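Local coordinates for protein ornithine carbamoyltransferase (Gloeobacter violaceus, PDB 3GD5) that probably catalyses the reversible transfer of the carbamoyl group of carbamoyl phosphate to ornithine, giving citrulline and phosphate in arginine biosynthesis, at residues A29-A34 and A143-I148. Residues are numbered along the deposited sequence; the frame is centred on the assembly and turned at random.
Sequences ALLTLA and ADLLTI
Leu31 lays its CD2 methyl over the backbone between Leu145 and Leu146. That methyl is 4.1 Å from CB of Leu145 and 4.3 Å from CB of Leu146. CD2 of Leu31 also lies 4.1 Å from the backbone N of Leu146, a loose contact. One branch of Leu31 therefore rests against two successive residues of the facing helix. Its CG sits beside the backbone N (chi1 -68°); CD1 then runs on anti to CA, and CD2 is the branch facing helix 138-152. The second touch is smaller and tighter. CB of Ala34, one turn after Leu31, is pressed against CD1 of Leu146 at 3.5 Å, closer than usual for two carbons. Leu146 is extended, with CG anti to the backbone N (chi1 -155°), and it reaches Ala34 with one branch end. The contact is apolar, with no hydrogen bond across it.

The axes of the short segments come no nearer than 10.3 Å and cross steeply, at -68°. They meet through four residues, with 177 Å² buried, and Leu31 and Leu146 have the nearest CA atoms. Within helix 138-152, the hydroxyl of Thr147 is held on the carbonyl of Ala143 (OG1 to O 2.7 Å). That oxygen also accepts the amide of Thr147, the two donors coming from opposite faces of the carbonyl plane.

Helix 24-39 lies on the first domain. Helices 138-152 and 293-312 are the interdomain helices of the transcarbamoylase fold, and a hydrogen bond from Thr147 OG1 to Asn299 ND2 ties them together. Helix 293-312, which carries the probable carbamoyl phosphate ligand Arg300, packs on both sides of the contact: Ala306 touches Leu30 and Ala34, while Ala303 touches Ala143. Helix 138-152 leads on to strand 159-163 of the five-stranded parallel sheet, and its Asp144 and Ile148 touch Leu270 on strand 268-271.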
loop_
_atom_site.group_PDB
_atom_site.type_symbol
_atom_site.label_atom_id
_atom_site.label_comp_id
_atom_site.label_asym_id
_atom_site.label_seq_id
_atom_site.Cartn_x
_atom_site.Cartn_y
_atom_site.Cartn_z
ATOM N N ALA A 29 -38.595 8.728 27.229
ATOM C CA ALA A 29 -38.066 10.017 27.655
ATOM C C ALA A 29 -37.103 10.533 26.584
ATOM O O ALA A 29 -37.187 11.684 26.146
ATOM C CB ALA A 29 -37.344 9.869 28.985
ATOM N N LEU A 30 -36.198 9.656 26.162
ATOM C CA LEU A 30 -35.211 9.982 25.141
ATOM C C LEU A 30 -35.922 10.481 23.887
ATOM O O LEU A 30 -35.602 11.553 23.367
ATOM C CB LEU A 30 -34.385 8.740 24.813
ATOM C CG LEU A 30 -33.142 8.970 23.960
ATOM C CD1 LEU A 30 -32.207 9.946 24.673
ATOM C CD2 LEU A 30 -32.453 7.640 23.713
ATOM N N LEU A 31 -36.896 9.702 23.420
ATOM C CA LEU A 31 -37.666 10.053 22.231
ATOM C C LEU A 31 -38.374 11.396 22.401
ATOM O O LEU A 31 -38.455 12.194 21.461
ATOM C CB LEU A 31 -38.688 8.954 21.917
ATOM C CG LEU A 31 -38.116 7.609 21.451
ATOM C CD1 LEU A 31 -39.234 6.586 21.294
ATOM C CD2 LEU A 31 -37.392 7.799 20.124
ATOM N N THR A 32 -38.883 11.648 23.604
ATOM C CA THR A 32 -39.571 12.906 23.879
ATOM C C THR A 32 -38.564 14.051 23.854
ATOM O O THR A 32 -38.824 15.114 23.287
ATOM C CB THR A 32 -40.289 12.869 25.262
ATOM O OG1 THR A 32 -41.334 11.884 25.232
ATOM C CG2 THR A 32 -40.895 14.226 25.595
ATOM N N LEU A 33 -37.410 13.832 24.472
ATOM C CA LEU A 33 -36.372 14.857 24.495
ATOM C C LEU A 33 -35.944 15.208 23.065
ATOM O O LEU A 33 -35.813 16.380 22.709
ATOM C CB LEU A 33 -35.164 14.364 25.297
ATOM C CG LEU A 33 -33.982 15.333 25.360
ATOM C CD1 LEU A 33 -34.431 16.644 25.970
ATOM C CD2 LEU A 33 -32.847 14.719 26.171
ATOM N N ALA A 34 -35.731 14.187 22.246
ATOM C CA ALA A 34 -35.326 14.407 20.866
ATOM C C ALA A 34 -36.363 15.272 20.150
ATOM O O ALA A 34 -36.018 16.259 19.485
ATOM C CB ALA A 34 -35.165 13.075 20.152
ATOM N N ALA A 143 -33.549 6.924 15.989
ATOM C CA ALA A 143 -33.878 7.860 14.922
ATOM C C ALA A 143 -35.052 7.315 14.110
ATOM O O ALA A 143 -35.953 8.060 13.711
ATOM C CB ALA A 143 -32.662 8.077 14.009
ATOM N N ASP A 144 -35.050 6.010 13.874
ATOM C CA ASP A 144 -36.120 5.390 13.106
ATOM C C ASP A 144 -37.442 5.507 13.859
ATOM O O ASP A 144 -38.466 5.887 13.279
ATOM C CB ASP A 144 -35.797 3.914 12.838
ATOM C CG ASP A 144 -34.440 3.722 12.164
ATOM O OD1 ASP A 144 -34.103 4.512 11.247
ATOM O OD2 ASP A 144 -33.722 2.771 12.542
ATOM N N LEU A 145 -37.403 5.177 15.150
ATOM C CA LEU A 145 -38.570 5.228 16.025
ATOM C C LEU A 145 -39.163 6.631 16.015
ATOM O O LEU A 145 -40.372 6.799 15.895
ATOM C CB LEU A 145 -38.161 4.839 17.447
ATOM C CG LEU A 145 -38.593 3.487 18.034
ATOM C CD1 LEU A 145 -38.703 2.415 16.973
ATOM C CD2 LEU A 145 -37.596 3.089 19.113
ATOM N N LEU A 146 -38.291 7.629 16.123
ATOM C CA LEU A 146 -38.683 9.033 16.122
ATOM C C LEU A 146 -39.298 9.405 14.774
ATOM O O LEU A 146 -40.156 10.284 14.685
ATOM C CB LEU A 146 -37.449 9.899 16.387
ATOM C CG LEU A 146 -37.573 11.295 17.000
ATOM C CD1 LEU A 146 -36.189 11.931 17.009
ATOM C CD2 LEU A 146 -38.537 12.160 16.211
ATOM N N THR A 147 -38.855 8.733 13.720
ATOM C CA THR A 147 -39.378 9.008 12.393
ATOM C C THR A 147 -40.764 8.388 12.251
ATOM O O THR A 147 -41.670 9.012 11.712
ATOM C CB THR A 147 -38.455 8.445 11.294
ATOM O OG1 THR A 147 -37.137 8.988 11.453
ATOM C CG2 THR A 147 -38.987 8.817 9.908
ATOM N N ILE A 148 -40.920 7.159 12.741
ATOM C CA ILE A 148 -42.198 6.456 12.671
ATOM C C ILE A 148 -43.228 7.257 13.450
ATOM O O ILE A 148 -44.332 7.496 12.965
ATOM C CB ILE A 148 -42.098 5.027 13.264
ATOM C CG1 ILE A 148 -41.117 4.191 12.437
ATOM C CG2 ILE A 148 -43.469 4.361 13.277
ATOM C CD1 ILE A 148 -40.930 2.773 12.948
#